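Local atomic coordinates of dipeptidase AC. Metallo peptidase. MEROPS family M19 (Rhodobacter sphaeroides, PDB entry 3LY0), a protein that probably hydrolyses dipeptides with two zinc ions at its active site, here occupied by a phosphinate mimic of L-Ala-D-Ala. Residues A[19-24]-A[97-102]; A[29-34]-A[107-112]; A[174-179]-A[242-247]; A[184-189]-A[212-217]; A[278-283]-A[311-316]. All coordinates share one frame; numbering follows the deposited sequence.

Contact 1. Residues A[19-24]-A[97-102]; sequences RLLRNP and LAMAGH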
# COMPACT_ATOMS: atom_id res chain seq x y z
N ARG A 19 -4.45 -3.73 13.30
CA ARG A 19 -5.09 -3.33 14.55
C ARG A 19 -6.02 -4.41 15.07
O ARG A 19 -6.14 -4.60 16.29
CB ARG A 19 -5.78 -1.99 14.39
CG ARG A 19 -4.74 -0.86 14.31
CD ARG A 19 -5.34 0.49 14.05
NE ARG A 19 -6.41 0.79 14.99
CZ ARG A 19 -7.46 1.53 14.69
NH1 ARG A 19 -7.57 2.08 13.48
NH2 ARG A 19 -8.40 1.73 15.60
N LEU A 20 -6.64 -5.15 14.16
CA LEU A 20 -7.48 -6.27 14.58
C LEU A 20 -6.62 -7.44 15.05
O LEU A 20 -6.98 -8.13 16.01
CB LEU A 20 -8.44 -6.69 13.46
CG LEU A 20 -9.38 -5.56 13.01
CD1 LEU A 20 -10.41 -6.04 12.01
CD2 LEU A 20 -10.07 -4.88 14.21
N LEU A 21 -5.49 -7.65 14.39
CA LEU A 21 -4.53 -8.68 14.81
C LEU A 21 -4.08 -8.42 16.24
O LEU A 21 -3.95 -9.35 17.04
CB LEU A 21 -3.30 -8.70 13.89
CG LEU A 21 -2.28 -9.81 14.18
CD1 LEU A 21 -2.84 -11.18 13.83
CD2 LEU A 21 -0.95 -9.57 13.46
N ARG A 22 -3.86 -7.15 16.56
CA ARG A 22 -3.29 -6.78 17.86
C ARG A 22 -4.29 -6.76 19.00
O ARG A 22 -3.91 -6.84 20.16
CB ARG A 22 -2.54 -5.45 17.75
CG ARG A 22 -1.24 -5.59 16.97
CD ARG A 22 -0.58 -4.26 16.67
NE ARG A 22 0.80 -4.47 16.23
CZ ARG A 22 1.66 -3.50 15.94
NH1 ARG A 22 1.29 -2.23 16.03
NH2 ARG A 22 2.90 -3.81 15.56
N ASN A 23 -5.58 -6.66 18.68
CA ASN A 23 -6.62 -6.66 19.71
C ASN A 23 -7.90 -7.32 19.20
O ASN A 23 -8.93 -6.67 19.07
CB ASN A 23 -6.91 -5.24 20.21
CG ASN A 23 -7.77 -5.22 21.47
OD1 ASN A 23 -8.24 -6.25 21.95
ND2 ASN A 23 -7.98 -4.02 22.01
N PRO A 24 -7.83 -8.63 18.90
CA PRO A 24 -8.99 -9.28 18.29
C PRO A 24 -10.22 -9.29 19.19
O PRO A 24 -11.34 -9.27 18.70
CB PRO A 24 -8.49 -10.72 18.04
CG PRO A 24 -7.33 -10.89 18.98
CD PRO A 24 -6.69 -9.54 19.08
N LEU A 97 -3.49 -16.10 7.97
CA LEU A 97 -4.85 -16.61 8.11
C LEU A 97 -5.65 -15.79 9.12
O LEU A 97 -6.83 -15.52 8.89
CB LEU A 97 -4.87 -18.09 8.50
CG LEU A 97 -4.48 -19.09 7.41
CD1 LEU A 97 -4.51 -20.50 7.97
CD2 LEU A 97 -5.43 -18.99 6.21
N ALA A 98 -5.04 -15.41 10.23
CA ALA A 98 -5.74 -14.59 11.22
C ALA A 98 -6.21 -13.29 10.58
O ALA A 98 -7.36 -12.88 10.74
CB ALA A 98 -4.84 -14.30 12.42
N MET A 99 -5.33 -12.63 9.84
CA MET A 99 -5.67 -11.33 9.27
C MET A 99 -6.70 -11.47 8.14
O MET A 99 -7.65 -10.68 8.05
CB MET A 99 -4.40 -10.61 8.81
CG MET A 99 -3.40 -10.39 9.97
SD MET A 99 -1.80 -9.61 9.53
CE MET A 99 -2.27 -7.88 9.49
N ALA A 100 -6.54 -12.48 7.29
CA ALA A 100 -7.56 -12.74 6.27
C ALA A 100 -8.91 -13.04 6.91
O ALA A 100 -9.95 -12.62 6.41
CB ALA A 100 -7.14 -13.90 5.36
N GLY A 101 -8.89 -13.76 8.03
CA GLY A 101 -10.10 -14.07 8.77
C GLY A 101 -10.78 -12.83 9.34
O GLY A 101 -12.01 -12.74 9.34
N HIS A 102 -9.99 -11.87 9.80
CA HIS A 102 -10.54 -10.60 10.28
C HIS A 102 -11.18 -9.81 9.13
O HIS A 102 -12.20 -9.16 9.32
CB HIS A 102 -9.46 -9.74 10.94
CG HIS A 102 -9.02 -10.24 12.28
ND1 HIS A 102 -9.91 -10.49 13.30
CD2 HIS A 102 -7.79 -10.51 12.77
CE1 HIS A 102 -9.25 -10.91 14.36
NE2 HIS A 102 -7.96 -10.93 14.07
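The imidazole of His102 carries the larger half of this helix-to-helix contact. Leu20 lays its CB over one face of that ring, 3.9 Å from the ring centroid and only 17° off the normal, a CH-pi contact displaced toward the rim. The two side chains run past each other in opposite directions, so Leu20 CD1 comes back to within 4.0 Å of His102 CB. Pro24, just beyond the end of helix 16-22, adds its CB obliquely, 3.8 Å from His102 CE1. In the other half, Leu21 CD1 touches both Ala98 CB and Met99 CG, while its CD2 meets Met99 SD at 4.0 Å; the leucine and methionine chains cross obliquely.

Torsions explain the division of labour. Leu21 has CG anti to the backbone N (chi1 -176°), which sends both methyls toward helix 89-109, where the small Ala98 lets CD1 come close. Met99, unbranched, lays CG and SD against the two methyls. No hydrogen bond joins the two segments; His102 ND1 is hydrogen-bonded to Arg27 NH1, which helps to fix the ring's rotation. Farther out, Leu17 touches both Met99 and His102, and Leu20 also touches Met106 of the same long helix. The result is hydrophobic helix-helix packing in the TIM-barrel-like fold of the M19 dipeptidases, with Met99 about 6 Å, side chain to side chain, from the metal ligand Asp15.

Contact 2. Residues A[29-34]-A[107-112]; sequences TIWLKG and ERAARG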
# COMPACT_ATOMS: atom_id res chain seq x y z
N THR A 29 -15.87 -3.30 18.37
CA THR A 29 -15.81 -1.87 18.65
C THR A 29 -14.83 -1.17 17.72
O THR A 29 -15.15 -0.14 17.13
CB THR A 29 -15.42 -1.61 20.12
OG1 THR A 29 -16.45 -2.15 20.96
CG2 THR A 29 -15.28 -0.12 20.38
N ILE A 30 -13.63 -1.73 17.57
CA ILE A 30 -12.60 -1.09 16.75
C ILE A 30 -13.11 -0.81 15.34
O ILE A 30 -12.94 0.28 14.82
CB ILE A 30 -11.30 -1.93 16.70
CG1 ILE A 30 -10.66 -1.99 18.09
CG2 ILE A 30 -10.32 -1.34 15.68
CD1 ILE A 30 -9.53 -3.00 18.18
N TRP A 31 -13.75 -1.80 14.74
CA TRP A 31 -14.22 -1.69 13.36
C TRP A 31 -15.53 -0.91 13.24
O TRP A 31 -15.63 0.01 12.44
CB TRP A 31 -14.38 -3.10 12.79
CG TRP A 31 -15.07 -3.27 11.44
CD1 TRP A 31 -16.02 -4.20 11.13
CD2 TRP A 31 -14.84 -2.52 10.24
NE1 TRP A 31 -16.40 -4.08 9.82
CE2 TRP A 31 -15.69 -3.06 9.24
CE3 TRP A 31 -14.01 -1.45 9.90
CZ2 TRP A 31 -15.73 -2.56 7.94
CZ3 TRP A 31 -14.05 -0.96 8.60
CH2 TRP A 31 -14.91 -1.51 7.64
N LEU A 32 -16.53 -1.29 14.02
CA LEU A 32 -17.86 -0.71 13.83
C LEU A 32 -18.06 0.65 14.50
O LEU A 32 -18.90 1.43 14.07
CB LEU A 32 -18.94 -1.69 14.29
CG LEU A 32 -18.93 -3.02 13.54
CD1 LEU A 32 -20.01 -3.92 14.11
CD2 LEU A 32 -19.13 -2.80 12.05
N LYS A 33 -17.28 0.93 15.54
CA LYS A 33 -17.43 2.18 16.28
C LYS A 33 -16.18 3.06 16.25
O LYS A 33 -16.27 4.28 16.35
CB LYS A 33 -17.78 1.88 17.74
CG LYS A 33 -19.13 1.20 17.93
CD LYS A 33 -19.44 0.99 19.40
CE LYS A 33 -20.84 0.43 19.58
NZ LYS A 33 -21.14 0.19 21.02
N GLY A 34 -15.01 2.43 16.12
CA GLY A 34 -13.76 3.11 16.36
C GLY A 34 -13.44 2.97 17.83
O GLY A 34 -14.35 2.80 18.65
N GLU A 107 -16.59 -7.87 6.85
CA GLU A 107 -17.71 -7.89 5.91
C GLU A 107 -18.96 -8.50 6.54
O GLU A 107 -20.07 -7.99 6.35
CB GLU A 107 -17.28 -8.65 4.66
CG GLU A 107 -18.30 -8.75 3.56
CD GLU A 107 -17.71 -9.45 2.35
OE1 GLU A 107 -17.01 -10.46 2.54
OE2 GLU A 107 -17.94 -8.99 1.21
N ARG A 108 -18.81 -9.59 7.28
CA ARG A 108 -19.96 -10.17 7.97
C ARG A 108 -20.56 -9.17 8.95
O ARG A 108 -21.77 -8.96 8.97
CB ARG A 108 -19.58 -11.46 8.69
CG ARG A 108 -19.14 -12.56 7.73
CD ARG A 108 -19.13 -13.95 8.36
NE ARG A 108 -18.28 -14.04 9.54
CZ ARG A 108 -16.96 -14.22 9.50
NH1 ARG A 108 -16.36 -14.35 8.32
NH2 ARG A 108 -16.26 -14.30 10.62
N ALA A 109 -19.69 -8.55 9.74
CA ALA A 109 -20.12 -7.68 10.84
C ALA A 109 -20.75 -6.37 10.37
O ALA A 109 -21.58 -5.78 11.07
CB ALA A 109 -18.93 -7.37 11.76
N ALA A 110 -20.36 -5.91 9.18
CA ALA A 110 -20.81 -4.61 8.69
C ALA A 110 -22.15 -4.70 7.97
O ALA A 110 -22.69 -3.68 7.53
CB ALA A 110 -19.76 -3.98 7.80
N ARG A 111 -22.69 -5.92 7.85
CA ARG A 111 -24.05 -6.12 7.34
C ARG A 111 -24.30 -5.40 6.01
O ARG A 111 -25.32 -4.72 5.85
CB ARG A 111 -25.07 -5.65 8.38
CG ARG A 111 -25.69 -6.74 9.23
CD ARG A 111 -24.65 -7.64 9.87
NE ARG A 111 -25.16 -8.30 11.07
CZ ARG A 111 -25.56 -9.57 11.12
NH1 ARG A 111 -25.50 -10.33 10.04
NH2 ARG A 111 -26.01 -10.07 12.26
N GLY A 112 -23.39 -5.55 5.06
CA GLY A 112 -23.57 -5.01 3.73
C GLY A 112 -22.96 -3.64 3.46
O GLY A 112 -23.00 -3.16 2.33
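Two alanines at the end of helix 89-109 offer a low surface, and the bulky pair Trp31 and Leu32 of helix 27-32 fits against it. Leu32 provides the aliphatic bump. Its CG is anti to the carbonyl carbon (chi1 -60°), and both methyls lie by the carbonyl of Ala109: Leu32 CD1 is 3.9 Å from Ala109 O and 4.3 Å from Ala109 CB, and Leu32 CD2 is 4.0 Å from the same oxygen and also reaches Ala110 CA, at 4.2 Å. The small alanines let the leucine approach the backbone itself.

Trp31 supplies the flat partner. With CG anti to the backbone N (chi1 171°), its indole stretches across to the other helix and presents its pyrrole edge to Ala109, whose CB sits near the ring plane, 4.3 Å from Trp31 CD1. Ala110 CB approaches obliquely, 3.9 Å from Trp31 NE1. That NE1 is hydrogen-bonded to the carbonyl O of Met106, about one turn back along helix 89-109. No hydrogen bond links the two segments themselves, and their contact is modest, burying 166 Å² in all.

Both helices stop here, each leaving helical angles through a residue of positive phi, Gly34 and Arg111. Around them, Leu42 and Met45 of helix 42-48 pack on Trp31, Trp105 meets its ring at about 60°, and Phe114 of strand 114-116 makes an edge-to-face contact with it.

Contact 3. Residues A[174-179]-A[242-247]; sequences HGVPFR and STRNLT. With LY0 ((2R)-3-[(R)-[(1R)-1-aminoethyl](hydroxy)phosphoryl]-2-methylpropanoic acid), chain C.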
# COMPACT_ATOMS: atom_id res chain seq x y z
N HIS A 174 14.14 -9.85 -2.24
CA HIS A 174 14.64 -8.97 -1.20
C HIS A 174 14.01 -7.60 -1.21
O HIS A 174 13.86 -6.97 -2.26
CB HIS A 174 16.16 -8.86 -1.32
CG HIS A 174 16.84 -10.19 -1.26
ND1 HIS A 174 17.19 -10.78 -0.07
CD2 HIS A 174 17.18 -11.06 -2.23
CE1 HIS A 174 17.74 -11.96 -0.31
NE2 HIS A 174 17.75 -12.15 -1.61
N GLY A 175 13.63 -7.15 -0.02
CA GLY A 175 13.07 -5.81 0.17
C GLY A 175 14.12 -4.82 0.64
O GLY A 175 15.19 -5.20 1.15
N VAL A 176 13.82 -3.54 0.50
CA VAL A 176 14.77 -2.52 0.92
C VAL A 176 14.76 -2.39 2.42
O VAL A 176 13.71 -2.48 3.05
CB VAL A 176 14.47 -1.13 0.30
CG1 VAL A 176 14.59 -1.16 -1.21
CG2 VAL A 176 13.10 -0.58 0.75
N PRO A 177 15.93 -2.17 3.03
CA PRO A 177 15.91 -1.72 4.42
C PRO A 177 15.42 -0.28 4.46
O PRO A 177 15.52 0.42 3.44
CB PRO A 177 17.38 -1.77 4.81
CG PRO A 177 18.10 -1.52 3.51
CD PRO A 177 17.29 -2.25 2.48
N PHE A 178 14.89 0.15 5.59
CA PHE A 178 14.51 1.55 5.75
C PHE A 178 15.76 2.38 5.99
O PHE A 178 16.44 2.20 7.01
CB PHE A 178 13.55 1.72 6.92
CG PHE A 178 12.26 1.00 6.72
CD1 PHE A 178 11.28 1.53 5.90
CD2 PHE A 178 12.03 -0.22 7.34
CE1 PHE A 178 10.08 0.87 5.70
CE2 PHE A 178 10.84 -0.89 7.15
CZ PHE A 178 9.86 -0.35 6.33
N ARG A 179 16.06 3.28 5.06
CA ARG A 179 17.27 4.10 5.17
C ARG A 179 17.03 5.46 4.54
O ARG A 179 16.27 5.60 3.59
CB ARG A 179 18.41 3.38 4.45
CG ARG A 179 19.66 4.18 4.22
CD ARG A 179 20.65 3.35 3.41
NE ARG A 179 20.97 2.11 4.12
CZ ARG A 179 21.09 0.91 3.55
NH1 ARG A 179 20.93 0.75 2.24
NH2 ARG A 179 21.39 -0.14 4.30
N SER A 242 14.54 8.49 0.06
CA SER A 242 14.36 7.31 0.92
C SER A 242 14.53 6.04 0.08
O SER A 242 14.12 6.01 -1.07
CB SER A 242 12.96 7.32 1.52
OG SER A 242 12.61 6.04 2.03
N THR A 243 15.11 5.00 0.67
CA THR A 243 15.19 3.71 -0.02
C THR A 243 13.83 3.17 -0.49
O THR A 243 13.77 2.33 -1.39
CB THR A 243 15.83 2.64 0.88
OG1 THR A 243 15.17 2.67 2.16
CG2 THR A 243 17.32 2.96 1.09
N ARG A 244 12.76 3.65 0.14
CA ARG A 244 11.40 3.20 -0.18
C ARG A 244 10.77 3.88 -1.40
O ARG A 244 9.74 3.42 -1.91
CB ARG A 244 10.50 3.35 1.04
CG ARG A 244 10.58 2.16 1.98
CD ARG A 244 9.76 0.99 1.43
NE ARG A 244 8.33 1.15 1.68
CZ ARG A 244 7.41 1.48 0.77
NH1 ARG A 244 7.74 1.71 -0.49
NH2 ARG A 244 6.14 1.55 1.14
N ASN A 245 11.37 4.97 -1.85
CA ASN A 245 10.81 5.72 -2.98
C ASN A 245 11.34 5.27 -4.35
O ASN A 245 12.23 4.41 -4.44
CB ASN A 245 10.99 7.22 -2.75
CG ASN A 245 10.05 7.75 -1.68
OD1 ASN A 245 9.03 7.12 -1.37
ND2 ASN A 245 10.36 8.92 -1.14
N LEU A 246 10.76 5.84 -5.41
CA LEU A 246 11.01 5.38 -6.77
C LEU A 246 11.85 6.41 -7.52
O LEU A 246 11.53 7.60 -7.53
CB LEU A 246 9.68 5.17 -7.50
CG LEU A 246 8.81 4.02 -6.99
CD1 LEU A 246 7.38 4.17 -7.48
CD2 LEU A 246 9.38 2.68 -7.41
N THR A 247 12.90 5.95 -8.18
CA THR A 247 13.73 6.86 -8.99
C THR A 247 13.01 7.20 -10.29
O THR A 247 12.04 6.54 -10.68
CB THR A 247 15.07 6.22 -9.35
OG1 THR A 247 14.86 5.15 -10.29
CG2 THR A 247 15.77 5.67 -8.11
P LY0 C . 4.11 -0.47 6.15
C1 LY0 C . 4.57 -1.75 8.59
N1 LY0 C . 2.77 -2.59 7.11
C2 LY0 C . 3.49 -1.42 7.58
C4 LY0 C . 4.66 1.20 6.69
C5 LY0 C . 6.01 1.62 6.18
C6 LY0 C . 6.19 1.37 4.71
C7 LY0 C . 6.45 2.99 6.65
O31 LY0 C . 2.95 -0.40 5.18
O32 LY0 C . 5.27 -1.27 5.48
O61 LY0 C . 7.44 1.44 4.18
O62 LY0 C . 5.23 1.08 3.98
O HOH W 1 13.49 6.08 4.52
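Hydrogen bonds centred on Thr243 join the two loops. Its OG1, between the backbone N and the carbonyl carbon (chi1 49°), donates to Pro177 O at 2.6 Å, in the carbonyl plane, and accepts from Arg179 N at 3.1 Å. The Thr243 N-H points almost straight at Arg179 O (172°). An alanine here would probably loosen the loops, since both OG1 bonds would go. Ser242 OG accepts from Arg244 N in an ST turn, and one water bridges that hydroxyl and Arg179 O.

Apolar contacts flank this network: Thr243 CG2 lies 3.6 Å from Arg179 CB, and Val176 CG2 packs at 3.8 Å against Arg244 CD, the two chains crossing at about a right angle.

Arg244, bent at chi2 and chi3, grips the inhibitor's carboxylate: NE donates to LY0 O61 at 2.7 Å and NH2 to LY0 O62 at 3.0 Å. Phe178 meets O61 edge-on through CE1. This two-pronged bond, with NH1 and NH2 also held by Ser234 and His233, suggests recognition of a dipeptide's C-terminal carboxylate.

Contact 4. Residues A[184-189]-A[212-217]; sequences PDTGEG and HLNEKG. With ZN (zinc ion), chain E; LY0 ((2R)-3-[(R)-[(1R)-1-aminoethyl](hydroxy)phosphoryl]-2-methylpropanoic acid), chain C.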
# COMPACT_ATOMS: atom_id res chain seq x y z
N PRO A 184 17.48 2.86 -3.79
CA PRO A 184 16.70 1.62 -3.63
C PRO A 184 17.48 0.37 -4.05
O PRO A 184 16.99 -0.74 -3.88
CB PRO A 184 15.51 1.82 -4.58
CG PRO A 184 15.58 3.20 -5.07
CD PRO A 184 16.98 3.70 -4.88
N ASP A 185 18.69 0.54 -4.58
CA ASP A 185 19.49 -0.61 -5.00
C ASP A 185 20.27 -1.16 -3.82
O ASP A 185 21.47 -0.94 -3.69
CB ASP A 185 20.42 -0.21 -6.15
CG ASP A 185 21.12 -1.40 -6.78
OD1 ASP A 185 20.80 -2.55 -6.44
OD2 ASP A 185 22.01 -1.17 -7.64
N THR A 186 19.57 -1.89 -2.96
CA THR A 186 20.09 -2.28 -1.66
C THR A 186 20.49 -3.75 -1.55
O THR A 186 21.05 -4.17 -0.53
CB THR A 186 19.08 -1.97 -0.55
OG1 THR A 186 17.84 -2.64 -0.85
CG2 THR A 186 18.83 -0.48 -0.48
N GLY A 187 20.19 -4.53 -2.58
CA GLY A 187 20.51 -5.96 -2.54
C GLY A 187 20.18 -6.75 -3.79
O GLY A 187 20.00 -6.21 -4.88
N GLU A 188 20.09 -8.07 -3.62
CA GLU A 188 19.91 -8.98 -4.74
C GLU A 188 18.49 -8.97 -5.30
O GLU A 188 17.55 -8.56 -4.62
CB GLU A 188 20.26 -10.41 -4.32
CG GLU A 188 21.70 -10.59 -3.88
CD GLU A 188 22.00 -12.01 -3.40
OE1 GLU A 188 23.16 -12.28 -3.03
OE2 GLU A 188 21.06 -12.85 -3.39
N GLY A 189 18.35 -9.42 -6.54
CA GLY A 189 17.06 -9.48 -7.18
C GLY A 189 16.23 -10.69 -6.79
O GLY A 189 16.48 -11.32 -5.75
N HIS A 212 8.32 -1.73 -1.51
CA HIS A 212 9.28 -2.47 -0.66
C HIS A 212 10.32 -3.27 -1.42
O HIS A 212 11.37 -3.56 -0.86
CB HIS A 212 8.61 -3.39 0.36
CG HIS A 212 7.86 -2.65 1.42
ND1 HIS A 212 8.46 -2.17 2.56
CD2 HIS A 212 6.55 -2.33 1.51
CE1 HIS A 212 7.55 -1.55 3.30
NE2 HIS A 212 6.38 -1.66 2.70
N LEU A 213 10.02 -3.65 -2.65
CA LEU A 213 10.96 -4.44 -3.44
C LEU A 213 12.17 -3.56 -3.76
O LEU A 213 12.01 -2.38 -4.07
CB LEU A 213 10.29 -4.94 -4.71
CG LEU A 213 11.04 -6.00 -5.52
CD1 LEU A 213 11.38 -7.24 -4.69
CD2 LEU A 213 10.20 -6.38 -6.72
N ASN A 214 13.36 -4.12 -3.67
CA ASN A 214 14.56 -3.36 -4.01
C ASN A 214 14.68 -3.18 -5.52
O ASN A 214 13.87 -3.68 -6.30
CB ASN A 214 15.81 -3.96 -3.36
CG ASN A 214 16.21 -5.32 -3.95
OD1 ASN A 214 15.80 -5.70 -5.05
ND2 ASN A 214 17.06 -6.04 -3.20
N GLU A 215 15.69 -2.43 -5.94
CA GLU A 215 15.76 -2.02 -7.34
C GLU A 215 16.04 -3.19 -8.28
O GLU A 215 15.48 -3.27 -9.38
CB GLU A 215 16.81 -0.92 -7.52
CG GLU A 215 16.75 -0.26 -8.90
CD GLU A 215 17.54 1.02 -9.00
OE1 GLU A 215 18.02 1.53 -7.98
OE2 GLU A 215 17.65 1.54 -10.13
N LYS A 216 16.88 -4.12 -7.85
CA LYS A 216 17.16 -5.28 -8.69
C LYS A 216 15.91 -6.14 -8.84
O LYS A 216 15.62 -6.63 -9.93
CB LYS A 216 18.34 -6.10 -8.17
CG LYS A 216 19.68 -5.39 -8.34
CD LYS A 216 20.85 -6.30 -7.97
CE LYS A 216 22.18 -5.54 -7.97
NZ LYS A 216 22.42 -4.79 -6.71
N GLY A 217 15.17 -6.31 -7.75
CA GLY A 217 13.93 -7.08 -7.81
C GLY A 217 12.92 -6.37 -8.71
O GLY A 217 12.21 -7.01 -9.50
ZN ZN E . 4.44 -0.94 3.44
P LY0 C . 4.11 -0.47 6.15
C1 LY0 C . 4.57 -1.75 8.59
N1 LY0 C . 2.77 -2.59 7.11
C2 LY0 C . 3.49 -1.42 7.58
C4 LY0 C . 4.66 1.20 6.69
C5 LY0 C . 6.01 1.62 6.18
C6 LY0 C . 6.19 1.37 4.71
C7 LY0 C . 6.45 2.99 6.65
O31 LY0 C . 2.95 -0.40 5.18
O32 LY0 C . 5.27 -1.27 5.48
O61 LY0 C . 7.44 1.44 4.18
O62 LY0 C . 5.23 1.08 3.98
O HOH W 2 18.63 -3.89 -5.45
O HOH W 3 17.57 -5.34 -0.29
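Asn214 spans the contact from CB to its amide. CB rests 3.5 Å from both Pro184 O and Thr186 OG1. CG lies between the backbone N and the carbonyl carbon (chi1 69°), turning the amide so that its two ends do different work. OD1 accepts from Gly217 N at 2.8 Å, nearly along the C=O axis, and caps the helix; ND2 donates to Glu188 O at 2.9 Å, a partner lying in the amide plane, and to a water shared with Thr186 OG1. An alanine here would probably fray the helix start and loosen the 184-189 loop, since the cap and the Glu188 bond would both vanish.

Beside it, Glu215 N donates to Pro184 O, from above the carbonyl plane. Lys216, bent at chi4, brings NZ to Asp185 OD1 (2.8 Å) in a salt bridge on the syn lone pair.

Upstream, His212 NE2 binds zinc at 2.2 Å, with Glu139 and His233 completing the protein ligands. The segment thus places an Asn N-cap two residues after a ligand of the binuclear zinc site.

Contact 5. Residues A[278-283]-A[311-316]; sequences AEMGWE and TIPQGI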
# COMPACT_ATOMS: atom_id res chain seq x y z
N ALA A 278 5.28 14.45 12.10
CA ALA A 278 4.03 14.87 11.47
C ALA A 278 3.91 16.38 11.30
O ALA A 278 2.95 16.86 10.69
CB ALA A 278 2.84 14.34 12.28
N GLU A 279 4.86 17.14 11.85
CA GLU A 279 4.82 18.60 11.79
C GLU A 279 5.35 19.11 10.45
O GLU A 279 6.54 19.37 10.28
CB GLU A 279 5.61 19.21 12.95
CG GLU A 279 5.72 20.73 12.90
CD GLU A 279 6.62 21.29 14.00
OE1 GLU A 279 7.18 22.40 13.80
OE2 GLU A 279 6.77 20.63 15.05
N MET A 280 4.43 19.22 9.50
CA MET A 280 4.75 19.60 8.14
C MET A 280 3.48 20.16 7.51
O MET A 280 2.39 20.00 8.05
CB MET A 280 5.21 18.38 7.33
CG MET A 280 4.18 17.24 7.28
SD MET A 280 4.74 15.74 6.40
CE MET A 280 4.55 16.22 4.70
N GLY A 281 3.63 20.82 6.37
CA GLY A 281 2.50 21.39 5.67
C GLY A 281 2.15 20.62 4.41
O GLY A 281 2.59 19.48 4.22
N TRP A 282 1.36 21.24 3.55
CA TRP A 282 0.93 20.60 2.30
C TRP A 282 2.01 20.57 1.21
O TRP A 282 1.95 19.76 0.29
CB TRP A 282 -0.33 21.28 1.75
CG TRP A 282 -1.51 21.15 2.63
CD1 TRP A 282 -2.19 22.17 3.25
CD2 TRP A 282 -2.17 19.94 3.02
NE1 TRP A 282 -3.23 21.66 3.98
CE2 TRP A 282 -3.24 20.30 3.87
CE3 TRP A 282 -1.96 18.58 2.74
CZ2 TRP A 282 -4.10 19.35 4.43
CZ3 TRP A 282 -2.82 17.65 3.30
CH2 TRP A 282 -3.86 18.04 4.14
N GLU A 283 3.00 21.47 1.29
CA GLU A 283 3.99 21.60 0.22
C GLU A 283 4.64 20.27 -0.20
O GLU A 283 4.75 19.99 -1.39
CB GLU A 283 5.11 22.59 0.59
CG GLU A 283 4.71 24.03 0.85
CD GLU A 283 5.91 24.88 1.25
OE1 GLU A 283 7.03 24.31 1.35
OE2 GLU A 283 5.76 26.11 1.45
N THR A 311 3.24 7.06 10.46
CA THR A 311 2.87 8.41 10.86
C THR A 311 2.63 9.24 9.60
O THR A 311 3.44 9.19 8.67
CB THR A 311 3.98 9.08 11.69
OG1 THR A 311 4.21 8.30 12.87
CG2 THR A 311 3.57 10.49 12.10
N ILE A 312 1.54 10.00 9.59
CA ILE A 312 1.16 10.79 8.41
C ILE A 312 1.12 12.29 8.77
O ILE A 312 1.22 12.63 9.95
CB ILE A 312 -0.19 10.28 7.81
CG1 ILE A 312 -1.36 10.57 8.76
CG2 ILE A 312 -0.09 8.79 7.50
CD1 ILE A 312 -2.73 10.12 8.23
N PRO A 313 0.99 13.17 7.77
CA PRO A 313 1.05 14.61 8.06
C PRO A 313 -0.06 15.07 8.99
O PRO A 313 -1.19 14.60 8.89
CB PRO A 313 0.88 15.26 6.67
CG PRO A 313 1.28 14.17 5.69
CD PRO A 313 0.80 12.91 6.33
N GLN A 314 0.26 16.02 9.87
CA GLN A 314 -0.73 16.53 10.81
C GLN A 314 -1.99 17.08 10.13
O GLN A 314 -3.08 17.00 10.68
CB GLN A 314 -0.10 17.60 11.72
CG GLN A 314 0.35 18.86 10.98
CD GLN A 314 1.18 19.79 11.85
OE1 GLN A 314 1.38 19.54 13.04
NE2 GLN A 314 1.66 20.88 11.25
N GLY A 315 -1.82 17.62 8.92
CA GLY A 315 -2.93 18.17 8.16
C GLY A 315 -3.94 17.13 7.68
O GLY A 315 -5.09 17.46 7.38
N ILE A 316 -3.49 15.88 7.59
CA ILE A 316 -4.40 14.77 7.27
C ILE A 316 -4.85 14.09 8.56
O ILE A 316 -6.04 13.99 8.82
CB ILE A 316 -3.73 13.76 6.32
CG1 ILE A 316 -3.31 14.44 5.02
CG2 ILE A 316 -4.69 12.61 6.01
CD1 ILE A 316 -2.48 13.56 4.09
O HOH W 4 0.15 18.51 7.22
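Gln314 has CG between its backbone N and carbonyl carbon (chi1 65°) and is extended beyond it, so the amide runs alongside the 278-280 backbone. Met280 likewise starts in the crowded position (chi1 58°) and bends at chi3, which brings its thioether beside Pro313. Trp282, with CG anti to the carbonyl carbon (chi1 -64°), brings the edge of its six-membered ring to Ile316.

The main polar tie is Gln314 N to Ala278 O, 2.9 Å long and on a carbonyl lone pair; Gln314 NE2 makes only a weak bond to Met280 O. That same carbonyl also accepts from a water, which in turn accepts from Gly315 N.

Packing completes the join: Ala278 CB lies 3.3 Å from Ile312 O, and Met280 SD 3.9 Å from Pro313 CG. Ile316 CG1 is 3.7 Å from Trp282 CZ3, and Gly315, lacking a side chain, lets the indole close to 3.5 Å between Trp282 CH2 and Gly315 O. Helix 322-332 packs on Trp282 through Ala324, Leu325 and Ala328. This is loop-to-loop packing between the connections that follow helix 267-270 and strand 301-303, in the TIM-barrel-like fold of the M19 family.

All five contacts belong to one M19 dipeptidase fold, and they fall into three groups. Contacts 1 and 2, 13 Å apart between centres, share helix 89-109; their other halves sit on the successive helices 16-22 and 27-32, so their segments alternate along the chain and Ile30 packs against Arg19, Leu20 and Asn23. Later in sequence, contact 4 falls between the two segments of contact 3. Their centres are 8 Å apart, and probable backbone hydrogen bonds join 174-176 to 212-214. Contact 5 comes last, its centre about 21 Å from that of contact 3. Contacts 3 and 4 bear on the active site through the inhibitor, whereas contact 2, across the chain's centre from them, is structural packing.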